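PDB 4Q6U: uncharacterized protein from Mycobacterium tuberculosis, which is of unknown function but probably takes part in signal sensing, being built from three sensor domains, one related to GAF domains and two to PAS domains. Local coordinates for residues M83-M88 against V208-N213; G109-D114 against A120-E125; R231-L236 against V241-V246; V316-I319 against T325-G328. One frame throughout, in Å; residues are numbered along the deposited sequence.

Interaction 1: M83-M88 against V208-N213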
loop_
_atom_site.group_PDB
_atom_site.type_symbol
_atom_site.label_atom_id
_atom_site.label_comp_id
_atom_site.label_asym_id
_atom_site.label_seq_id
_atom_site.Cartn_x
_atom_site.Cartn_y
_atom_site.Cartn_z
HETATM N N MSE B 83 28.061 11.185 14.771
HETATM C CA MSE B 83 27.160 10.638 15.780
HETATM C C MSE B 83 27.772 10.857 17.151
HETATM O O MSE B 83 28.986 10.978 17.264
HETATM C CB MSE B 83 26.923 9.152 15.520
HETATM C CG MSE B 83 25.952 8.478 16.480
HETATM SE SE MSE B 83 24.287 9.472 16.534
HETATM C CE MSE B 83 23.391 8.479 17.999
ATOM N N THR B 84 26.958 10.907 18.197
ATOM C CA THR B 84 27.517 11.233 19.516
ATOM C C THR B 84 28.397 10.126 20.113
ATOM O O THR B 84 28.983 10.309 21.185
ATOM C CB THR B 84 26.408 11.589 20.524
ATOM O OG1 THR B 84 25.345 10.631 20.434
ATOM C CG2 THR B 84 25.864 12.991 20.217
ATOM N N ASP B 85 28.523 8.997 19.422
ATOM C CA ASP B 85 29.517 8.003 19.832
ATOM C C ASP B 85 30.865 8.235 19.136
ATOM O O ASP B 85 31.778 7.422 19.253
ATOM C CB ASP B 85 29.015 6.578 19.559
ATOM C CG ASP B 85 28.531 6.386 18.133
ATOM O OD1 ASP B 85 28.901 7.204 17.266
ATOM O OD2 ASP B 85 27.781 5.411 17.881
ATOM N N GLY B 86 30.972 9.340 18.395
ATOM C CA GLY B 86 32.198 9.698 17.700
ATOM C C GLY B 86 32.296 9.199 16.267
ATOM O O GLY B 86 33.255 9.509 15.562
ATOM N N ARG B 87 31.302 8.434 15.829
ATOM C CA ARG B 87 31.310 7.822 14.501
ATOM C C ARG B 87 30.815 8.762 13.416
ATOM O O ARG B 87 29.780 9.410 13.552
ATOM C CB ARG B 87 30.448 6.553 14.488
ATOM C CG ARG B 87 30.983 5.440 15.379
ATOM C CD ARG B 87 32.251 4.839 14.794
ATOM N NE ARG B 87 32.052 4.434 13.405
ATOM C CZ ARG B 87 31.498 3.285 13.031
ATOM N NH1 ARG B 87 31.081 2.412 13.946
ATOM N NH2 ARG B 87 31.358 3.010 11.739
HETATM N N MSE B 88 31.561 8.815 12.324
HETATM C CA MSE B 88 31.196 9.647 11.188
HETATM C C MSE B 88 30.139 8.956 10.346
HETATM O O MSE B 88 30.392 7.888 9.797
HETATM C CB MSE B 88 32.433 9.943 10.349
HETATM C CG MSE B 88 32.164 10.813 9.156
HETATM SE SE MSE B 88 32.825 12.616 9.392
HETATM C CE MSE B 88 34.514 12.215 10.276
ATOM N N VAL B 208 24.029 -3.153 13.983
ATOM C CA VAL B 208 23.667 -1.763 14.221
ATOM C C VAL B 208 23.293 -1.088 12.916
ATOM O O VAL B 208 24.015 -1.217 11.926
ATOM C CB VAL B 208 24.830 -0.980 14.875
ATOM C CG1 VAL B 208 24.453 0.481 15.081
ATOM C CG2 VAL B 208 25.243 -1.625 16.202
ATOM N N ALA B 209 22.164 -0.389 12.908
ATOM C CA ALA B 209 21.782 0.426 11.763
ATOM C C ALA B 209 22.121 1.892 12.050
ATOM O O ALA B 209 21.671 2.458 13.048
ATOM C CB ALA B 209 20.302 0.262 11.447
ATOM N N ARG B 210 22.946 2.489 11.195
ATOM C CA ARG B 210 23.313 3.891 11.353
ATOM C C ARG B 210 22.616 4.722 10.289
ATOM O O ARG B 210 22.508 4.298 9.142
ATOM C CB ARG B 210 24.833 4.065 11.271
ATOM C CG ARG B 210 25.566 3.385 12.419
ATOM C CD ARG B 210 27.051 3.643 12.436
ATOM N NE ARG B 210 27.636 3.031 13.631
ATOM C CZ ARG B 210 27.782 3.659 14.792
ATOM N NH1 ARG B 210 27.406 4.928 14.913
ATOM N NH2 ARG B 210 28.299 3.018 15.833
ATOM N N ALA B 211 22.152 5.908 10.667
ATOM C CA ALA B 211 21.295 6.694 9.791
ATOM C C ALA B 211 21.566 8.195 9.851
ATOM O O ALA B 211 22.228 8.691 10.759
ATOM C CB ALA B 211 19.823 6.417 10.135
HETATM N N MSE B 212 21.061 8.914 8.859
HETATM C CA MSE B 212 20.958 10.359 8.942
HETATM C C MSE B 212 19.594 10.769 8.436
HETATM O O MSE B 212 19.148 10.258 7.408
HETATM C CB MSE B 212 22.047 11.054 8.117
HETATM C CG MSE B 212 23.443 10.765 8.567
HETATM SE SE MSE B 212 24.679 11.741 7.422
HETATM C CE MSE B 212 24.558 10.634 5.808
ATOM N N ASN B 213 18.914 11.668 9.141
ATOM C CA ASN B 213 17.747 12.287 8.526
ATOM C C ASN B 213 17.975 13.765 8.227
ATOM O O ASN B 213 19.038 14.328 8.533
ATOM C CB ASN B 213 16.484 12.079 9.393
ATOM C CG ASN B 213 16.520 12.840 10.714
ATOM O OD1 ASN B 213 17.356 13.719 10.934
ATOM N ND2 ASN B 213 15.583 12.507 11.598
#
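Arg-87 and Arg-210 meet where the turn between strands 74-82 and 88-97 faces strand 206-215. From the root of Arg-87, CB lies 3.5 Å from Arg-210 NH1, and CG rests over one face of the Arg-210 guanidinium, 3.6 Å from NH2. The chain then bends at chi2 (-71°) and again at chi3, which folds the far end back so that CZ stands 3.9 Å from Arg-210 NE. At the tip, NH1 comes to 3.4 Å from Arg-210 NH2, two donors with no bond between them and guanidinium planes 46° apart. Asp-85 takes the edge of Arg-210 rather than a face: OD2 accepts from Arg-210 NH1 at 3.0 Å through its syn lone pair and from Arg-210 NH2 at 3.2 Å from above the carboxylate plane. The other oxygen, Asp-85 OD1, closes an Asx turn by accepting from Arg-87 N at 3.1 Å, just past the type I turn from Met-83 to Gly-86. Beyond the two segments, Lys-112 also binds Asp-85 OD2, His-89 bonds to Arg-210 NH1, and Glu-198 is salt-bridged to Arg-210 NE but only a long, weak partner of Arg-87 NH1. Asp-85 and Glu-198 probably offset much of the charge that the two arginines bring together, and this mixed ionic cluster fastens the N-terminal GAF-like region to the sheet of the middle PAS-like one.

Interaction 2: G109-D114 against A120-E125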
loop_
_atom_site.group_PDB
_atom_site.type_symbol
_atom_site.label_atom_id
_atom_site.label_comp_id
_atom_site.label_asym_id
_atom_site.label_seq_id
_atom_site.Cartn_x
_atom_site.Cartn_y
_atom_site.Cartn_z
ATOM N N GLY B 109 20.690 14.957 10.687
ATOM C CA GLY B 109 20.526 14.424 12.020
ATOM C C GLY B 109 20.912 12.961 12.072
ATOM O O GLY B 109 20.181 12.103 11.574
ATOM N N PRO B 110 22.079 12.672 12.660
ATOM C CA PRO B 110 22.572 11.305 12.804
ATOM C C PRO B 110 21.833 10.589 13.923
ATOM O O PRO B 110 21.479 11.204 14.930
ATOM C CB PRO B 110 24.049 11.501 13.148
ATOM C CG PRO B 110 24.070 12.789 13.876
ATOM C CD PRO B 110 22.975 13.650 13.304
ATOM N N LEU B 111 21.564 9.308 13.716
ATOM C CA LEU B 111 20.996 8.457 14.754
ATOM C C LEU B 111 21.425 7.018 14.495
ATOM O O LEU B 111 21.956 6.696 13.421
ATOM C CB LEU B 111 19.464 8.560 14.778
ATOM C CG LEU B 111 18.736 8.069 13.518
ATOM C CD1 LEU B 111 17.519 7.241 13.898
ATOM C CD2 LEU B 111 18.301 9.219 12.633
ATOM N N LYS B 112 21.173 6.143 15.458
ATOM C CA LYS B 112 21.452 4.737 15.249
ATOM C C LYS B 112 20.449 3.883 15.995
ATOM O O LYS B 112 19.891 4.295 17.021
ATOM C CB LYS B 112 22.874 4.372 15.693
ATOM C CG LYS B 112 23.123 4.528 17.176
ATOM C CD LYS B 112 24.553 4.125 17.545
ATOM C CE LYS B 112 24.809 4.265 19.041
ATOM N NZ LYS B 112 26.235 3.951 19.354
ATOM N N TRP B 113 20.211 2.701 15.443
ATOM C CA TRP B 113 19.424 1.672 16.100
ATOM C C TRP B 113 20.365 0.513 16.383
ATOM O O TRP B 113 20.949 -0.049 15.449
ATOM C CB TRP B 113 18.250 1.211 15.228
ATOM C CG TRP B 113 17.106 2.169 15.171
ATOM C CD1 TRP B 113 17.098 3.472 15.583
ATOM C CD2 TRP B 113 15.787 1.893 14.687
ATOM N NE1 TRP B 113 15.850 4.025 15.373
ATOM C CE2 TRP B 113 15.032 3.074 14.828
ATOM C CE3 TRP B 113 15.171 0.755 14.147
ATOM C CZ2 TRP B 113 13.686 3.155 14.440
ATOM C CZ3 TRP B 113 13.838 0.837 13.767
ATOM C CH2 TRP B 113 13.111 2.030 13.914
ATOM N N ASP B 114 20.554 0.180 17.660
ATOM C CA ASP B 114 21.272 -1.046 18.002
ATOM C C ASP B 114 20.263 -2.190 17.961
ATOM O O ASP B 114 19.420 -2.308 18.848
ATOM C CB ASP B 114 21.943 -0.944 19.379
ATOM C CG ASP B 114 22.875 -2.123 19.675
ATOM O OD1 ASP B 114 22.542 -3.270 19.300
ATOM O OD2 ASP B 114 23.949 -1.905 20.287
ATOM N N ALA B 120 17.433 2.527 20.460
ATOM C CA ALA B 120 17.820 3.618 19.578
ATOM C C ALA B 120 18.531 4.735 20.339
ATOM O O ALA B 120 18.238 5.002 21.504
ATOM C CB ALA B 120 16.599 4.178 18.856
ATOM N N THR B 121 19.464 5.387 19.657
ATOM C CA THR B 121 20.129 6.559 20.180
ATOM C C THR B 121 19.935 7.651 19.132
ATOM O O THR B 121 20.373 7.494 17.984
ATOM C CB THR B 121 21.616 6.288 20.430
ATOM O OG1 THR B 121 21.746 5.047 21.132
ATOM C CG2 THR B 121 22.267 7.424 21.246
ATOM N N ASP B 122 19.239 8.723 19.498
ATOM C CA ASP B 122 19.053 9.840 18.562
ATOM C C ASP B 122 19.932 11.001 18.958
ATOM O O ASP B 122 20.750 10.875 19.873
ATOM C CB ASP B 122 17.600 10.300 18.520
ATOM C CG ASP B 122 16.738 9.407 17.660
ATOM O OD1 ASP B 122 16.531 8.248 18.063
ATOM O OD2 ASP B 122 16.281 9.862 16.587
ATOM N N THR B 123 19.744 12.124 18.269
ATOM C CA THR B 123 20.436 13.383 18.571
ATOM C C THR B 123 19.399 14.506 18.611
ATOM O O THR B 123 18.286 14.328 18.112
ATOM C CB THR B 123 21.520 13.708 17.517
ATOM O OG1 THR B 123 20.931 13.726 16.212
ATOM C CG2 THR B 123 22.631 12.670 17.544
ATOM N N PRO B 124 19.735 15.652 19.226
ATOM C CA PRO B 124 18.869 16.832 19.109
ATOM C C PRO B 124 18.514 17.144 17.654
ATOM O O PRO B 124 17.367 17.473 17.336
ATOM C CB PRO B 124 19.726 17.950 19.716
ATOM C CG PRO B 124 20.541 17.240 20.754
ATOM C CD PRO B 124 20.838 15.874 20.185
ATOM N N GLU B 125 19.502 17.022 16.776
ATOM C CA GLU B 125 19.303 17.268 15.356
ATOM C C GLU B 125 18.317 16.267 14.738
ATOM O O GLU B 125 17.385 16.664 14.024
ATOM C CB GLU B 125 20.650 17.228 14.626
ATOM C CG GLU B 125 21.589 18.406 14.946
ATOM C CD GLU B 125 22.285 18.281 16.296
ATOM O OE1 GLU B 125 22.289 17.173 16.884
ATOM O OE2 GLU B 125 22.828 19.301 16.769
#
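Thr-123 reaches Pro-110 because its chi1 of 56° sets OG1 between its own backbone N and carbonyl carbon, with CG2 on the side of the N. From there OG1 donates to Pro-110 O at 2.9 Å, in the carbonyl plane, while CG2 lies 3.9 Å from Pro-110 CG. At the other end of the contact, a chi1 of -76° puts the Trp-113 ring beside Ala-120, whose CB is 3.4 Å from CD1 of the indole; NE1 goes on to Asp-147 and the ring stacks with Phe-144. Between these ends the backbones run antiparallel: Lys-112 N donates to Thr-121 O at 3.0 Å and Thr-121 N to Lys-112 O at 2.9 Å, both bonds nearly straight, and Trp-113 with Ala-120 forms the adjoining non-hydrogen-bonded pair. Leu-111 and Asp-122 point the same way, Leu-111 CB lying 3.9 Å from Asp-122 OD2. On the face bearing Lys-112 and Thr-121 the two side chains also run side by side, the extended lysine bringing CE to 3.8 Å from Thr-121 OG1 before its NZ goes on to Asp-85. In this hairpin, the first two strands of the PAS-like middle domain, Thr-123 uses one hydroxyl twice: OG1 gives its proton to the strand carbonyl and accepts from the N of Ser-126, whose OG bonds Asp-122 OD2, as the N-cap of helix 124-129, which implies that the start of the helix is pinned to strand 109-114.

Interaction 3: R231-L236 against V241-V246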
loop_
_atom_site.group_PDB
_atom_site.type_symbol
_atom_site.label_atom_id
_atom_site.label_comp_id
_atom_site.label_asym_id
_atom_site.label_seq_id
_atom_site.Cartn_x
_atom_site.Cartn_y
_atom_site.Cartn_z
ATOM N N ARG B 231 -7.127 1.342 5.988
ATOM C CA ARG B 231 -8.443 1.756 6.454
ATOM C C ARG B 231 -9.128 0.613 7.224
ATOM O O ARG B 231 -9.790 0.836 8.234
ATOM C CB ARG B 231 -9.294 2.223 5.276
ATOM C CG ARG B 231 -8.809 3.544 4.677
ATOM C CD ARG B 231 -9.547 3.910 3.392
ATOM N NE ARG B 231 -9.191 5.251 2.933
ATOM C CZ ARG B 231 -9.727 6.373 3.409
ATOM N NH1 ARG B 231 -10.654 6.322 4.359
ATOM N NH2 ARG B 231 -9.338 7.548 2.937
ATOM N N ILE B 232 -8.937 -0.608 6.748
ATOM C CA ILE B 232 -9.446 -1.790 7.434
ATOM C C ILE B 232 -8.736 -1.947 8.800
ATOM O O ILE B 232 -9.374 -2.160 9.826
ATOM C CB ILE B 232 -9.258 -3.047 6.545
ATOM C CG1 ILE B 232 -10.133 -2.923 5.269
ATOM C CG2 ILE B 232 -9.636 -4.315 7.296
ATOM C CD1 ILE B 232 -9.874 -4.008 4.262
ATOM N N LEU B 233 -7.420 -1.792 8.808
ATOM C CA LEU B 233 -6.656 -1.950 10.046
ATOM C C LEU B 233 -7.104 -0.941 11.104
ATOM O O LEU B 233 -7.284 -1.282 12.284
ATOM C CB LEU B 233 -5.158 -1.796 9.745
ATOM C CG LEU B 233 -4.179 -2.770 10.380
ATOM C CD1 LEU B 233 -4.578 -4.202 10.051
ATOM C CD2 LEU B 233 -2.788 -2.474 9.859
ATOM N N ILE B 234 -7.299 0.306 10.676
ATOM C CA ILE B 234 -7.795 1.363 11.552
ATOM C C ILE B 234 -9.175 1.012 12.103
ATOM O O ILE B 234 -9.471 1.248 13.283
ATOM C CB ILE B 234 -7.843 2.718 10.806
ATOM C CG1 ILE B 234 -6.415 3.246 10.612
ATOM C CG2 ILE B 234 -8.670 3.735 11.554
ATOM C CD1 ILE B 234 -6.349 4.584 9.865
ATOM N N GLY B 235 -10.009 0.418 11.256
ATOM C CA GLY B 235 -11.340 0.029 11.674
ATOM C C GLY B 235 -11.337 -1.059 12.735
ATOM O O GLY B 235 -12.317 -1.213 13.453
ATOM N N LEU B 236 -10.249 -1.822 12.822
ATOM C CA LEU B 236 -10.132 -2.898 13.811
ATOM C C LEU B 236 -9.704 -2.390 15.193
ATOM O O LEU B 236 -9.628 -3.169 16.163
ATOM C CB LEU B 236 -9.138 -3.960 13.326
ATOM C CG LEU B 236 -9.643 -4.909 12.239
ATOM C CD1 LEU B 236 -8.482 -5.676 11.621
ATOM C CD2 LEU B 236 -10.680 -5.875 12.840
ATOM N N VAL B 241 -7.729 -1.205 23.954
ATOM C CA VAL B 241 -6.768 -2.114 23.355
ATOM C C VAL B 241 -5.718 -1.344 22.571
ATOM O O VAL B 241 -6.043 -0.486 21.753
ATOM C CB VAL B 241 -7.438 -3.129 22.429
ATOM C CG1 VAL B 241 -6.394 -4.091 21.856
ATOM C CG2 VAL B 241 -8.547 -3.890 23.170
ATOM N N HIS B 242 -4.455 -1.666 22.816
ATOM C CA HIS B 242 -3.360 -0.976 22.145
ATOM C C HIS B 242 -2.490 -1.960 21.368
ATOM O O HIS B 242 -1.825 -2.818 21.955
ATOM C CB HIS B 242 -2.534 -0.208 23.168
ATOM C CG HIS B 242 -3.313 0.837 23.908
ATOM N ND1 HIS B 242 -3.189 2.184 23.639
ATOM C CD2 HIS B 242 -4.223 0.729 24.901
ATOM C CE1 HIS B 242 -3.991 2.859 24.443
ATOM N NE2 HIS B 242 -4.634 2.005 25.216
ATOM N N ARG B 243 -2.515 -1.836 20.043
ATOM C CA ARG B 243 -1.768 -2.735 19.162
ATOM C C ARG B 243 -0.361 -2.246 18.856
ATOM O O ARG B 243 -0.125 -1.046 18.742
ATOM C CB ARG B 243 -2.537 -2.940 17.865
ATOM C CG ARG B 243 -3.867 -3.696 18.079
ATOM C CD ARG B 243 -4.694 -3.663 16.761
ATOM N NE ARG B 243 -5.026 -2.299 16.377
ATOM C CZ ARG B 243 -5.622 -1.974 15.236
ATOM N NH1 ARG B 243 -5.955 -2.922 14.371
ATOM N NH2 ARG B 243 -5.887 -0.703 14.970
ATOM N N ALA B 244 0.564 -3.193 18.711
ATOM C CA ALA B 244 1.968 -2.878 18.480
ATOM C C ALA B 244 2.626 -3.990 17.692
ATOM O O ALA B 244 2.153 -5.121 17.701
ATOM C CB ALA B 244 2.698 -2.675 19.801
ATOM N N LEU B 245 3.720 -3.667 17.011
ATOM C CA LEU B 245 4.555 -4.697 16.427
ATOM C C LEU B 245 5.737 -4.922 17.348
ATOM O O LEU B 245 6.290 -3.966 17.891
ATOM C CB LEU B 245 5.023 -4.310 15.033
ATOM C CG LEU B 245 3.883 -4.133 14.026
ATOM C CD1 LEU B 245 4.418 -3.533 12.747
ATOM C CD2 LEU B 245 3.244 -5.489 13.760
ATOM N N VAL B 246 6.108 -6.184 17.539
ATOM C CA VAL B 246 7.219 -6.519 18.421
ATOM C C VAL B 246 8.155 -7.545 17.786
ATOM O O VAL B 246 7.754 -8.291 16.887
ATOM C CB VAL B 246 6.722 -7.074 19.777
ATOM C CG1 VAL B 246 5.635 -6.180 20.355
ATOM C CG2 VAL B 246 6.227 -8.509 19.628
#
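Arg-243 contributes the largest share of this contact, reaching from strand 242-246 to the end of helix 228-235. Its chain is extended at chi2, then a bend at chi3 (-62°) turns the guanidinium end-on to Leu-233. There NH1 donates to Leu-233 O at 3.0 Å and NH2 to the same oxygen at 3.1 Å. The acceptor lies within 2° of the guanidinium plane, yet neither nitrogen meets it in the plane of the carbonyl: NH1 is tilted from that plane by 27°, and NH2 stands further above it. Leu-233 O also accepts from Leu-236 N within the last turn, so three N-H groups converge on one oxygen. Such a fork closes off a carbonyl at the C-terminal end of a helix, where the helix dipole would probably add to the attraction. Topologically the helix comes just before the first strand of the C-terminal PAS-like domain, and the arginine bridges the two. Leu-236 covers one face of the guanidinium with its backbone carbonyl group, and its CB lies 3.5 Å from Arg-243 NH1. Leu-233 adds looser packing, its CG 4.4 Å from the same nitrogen. A salt bridge from Arg-243 NH2 to Asp-258 gives the guanidinium a charged partner as well. Both leucines also take part in the dimer contact: Leu-233 packs on Leu-233 of the second subunit, and Leu-236 on Leu-329 of that subunit.

Interaction 4: V316-I319 against T325-G328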
loop_
_atom_site.group_PDB
_atom_site.type_symbol
_atom_site.label_atom_id
_atom_site.label_comp_id
_atom_site.label_asym_id
_atom_site.label_seq_id
_atom_site.Cartn_x
_atom_site.Cartn_y
_atom_site.Cartn_z
ATOM N N VAL B 316 -1.433 -12.275 20.453
ATOM C CA VAL B 316 -0.292 -12.227 19.542
ATOM C C VAL B 316 -0.542 -12.959 18.238
ATOM O O VAL B 316 -0.982 -14.109 18.244
ATOM C CB VAL B 316 0.963 -12.839 20.192
ATOM C CG1 VAL B 316 2.212 -12.410 19.445
ATOM C CG2 VAL B 316 1.061 -12.424 21.631
ATOM N N ASN B 317 -0.264 -12.283 17.124
ATOM C CA ASN B 317 -0.301 -12.905 15.803
ATOM C C ASN B 317 1.057 -12.760 15.137
ATOM O O ASN B 317 1.765 -11.795 15.385
ATOM C CB ASN B 317 -1.392 -12.279 14.924
ATOM C CG ASN B 317 -2.799 -12.666 15.362
ATOM O OD1 ASN B 317 -3.394 -13.597 14.826
ATOM N ND2 ASN B 317 -3.334 -11.946 16.340
ATOM N N ARG B 318 1.427 -13.722 14.301
ATOM C CA ARG B 318 2.677 -13.618 13.557
ATOM C C ARG B 318 2.447 -12.894 12.235
ATOM O O ARG B 318 1.580 -13.287 11.467
ATOM C CB ARG B 318 3.266 -14.999 13.298
ATOM C CG ARG B 318 4.629 -14.966 12.644
ATOM C CD ARG B 318 5.226 -16.363 12.528
ATOM N NE ARG B 318 4.603 -17.140 11.460
ATOM C CZ ARG B 318 4.862 -18.422 11.225
ATOM N NH1 ARG B 318 5.729 -19.076 11.987
ATOM N NH2 ARG B 318 4.256 -19.052 10.229
ATOM N N ILE B 319 3.215 -11.839 11.989
ATOM C CA ILE B 319 3.155 -11.112 10.728
ATOM C C ILE B 319 4.397 -11.395 9.889
ATOM O O ILE B 319 5.514 -11.282 10.375
ATOM C CB ILE B 319 3.050 -9.589 10.946
ATOM C CG1 ILE B 319 1.964 -9.247 11.966
ATOM C CG2 ILE B 319 2.812 -8.873 9.629
ATOM C CD1 ILE B 319 0.609 -9.884 11.677
ATOM N N THR B 325 10.780 -13.933 7.273
ATOM C CA THR B 325 11.034 -12.866 8.245
ATOM C C THR B 325 9.742 -12.406 8.914
ATOM O O THR B 325 8.871 -11.809 8.274
ATOM C CB THR B 325 11.714 -11.653 7.600
ATOM O OG1 THR B 325 12.863 -12.082 6.862
ATOM C CG2 THR B 325 12.148 -10.661 8.672
ATOM N N PHE B 326 9.630 -12.668 10.211
ATOM C CA PHE B 326 8.375 -12.461 10.917
ATOM C C PHE B 326 8.483 -11.470 12.061
ATOM O O PHE B 326 9.554 -11.279 12.638
ATOM C CB PHE B 326 7.851 -13.793 11.447
ATOM C CG PHE B 326 7.815 -14.876 10.413
ATOM C CD1 PHE B 326 6.767 -14.955 9.508
ATOM C CD2 PHE B 326 8.836 -15.811 10.334
ATOM C CE1 PHE B 326 6.731 -15.954 8.548
ATOM C CE2 PHE B 326 8.807 -16.813 9.377
ATOM C CZ PHE B 326 7.753 -16.884 8.482
ATOM N N ALA B 327 7.362 -10.829 12.370
ATOM C CA ALA B 327 7.269 -9.960 13.532
ATOM C C ALA B 327 5.996 -10.294 14.274
ATOM O O ALA B 327 5.121 -10.985 13.737
ATOM C CB ALA B 327 7.289 -8.491 13.125
ATOM N N GLY B 328 5.881 -9.820 15.511
ATOM C CA GLY B 328 4.677 -10.081 16.286
ATOM C C GLY B 328 3.703 -8.919 16.247
ATOM O O GLY B 328 4.081 -7.772 16.480
#
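Ile-319 and Ala-327 exchange the two backbone bonds of an antiparallel hydrogen-bonded pair: Ile-319 N donates to Ala-327 O at 2.7 Å, and Ala-327 N donates back to Ile-319 O at 2.8 Å. Each carbonyl also receives a CA-H from a neighbouring residue, with Phe-326 CA 3.1 Å from Ile-319 O and Arg-318 CA 3.6 Å from Ala-327 O. The next pair, Arg-318 with Gly-328, is non-hydrogen-bonded; Gly-328 N finds its acceptor on the far side, at Val-246, and Asn-317 pairs with Leu-329 further along. On the Arg-318 face the arginine reaches diagonally across to Phe-326. With chi1 -175° and a bend at chi3, its guanidinium lies flat over the ring, CZ being 4.3 Å from the ring centroid and the planes 24° apart. Arg-318 CD makes a CH-pi contact with the same face, so aliphatic chain and cation both rest on the aromatic ring. Ile-319, on the other face, packs against Gly-235 of the second subunit. Here strands 309-320 and 325-333 form a beta hairpin, the fourth and fifth strands of the 2-1-5-4-3 antiparallel sheet typical of the PAS fold.

Overall arrangement
Interactions 1 and 2 form one cluster, their centres 6 Å apart: Lys-112 NZ of interaction 2 lies 2.6 Å from Asp-85 OD2 of interaction 1, and strands 109-114 and 206-215 are neighbours in the sheet of the middle domain. Along the chain, interaction 2 is nested inside the loop that interaction 1 closes. Interactions 3 and 4 share the sheet of the C-terminal domain, with Val-246 O 2.8 Å from Gly-328 N and centres about 13 Å apart. The two groups remain separate, the nearest atoms of interactions 2 and 3 being about 10 Å apart. Interaction 1, with the Asp-85 to Lys-112 bridge, thus joins the N-terminal and middle domains, while interactions 3 and 4 lie within the C-terminal domain beside the second subunit.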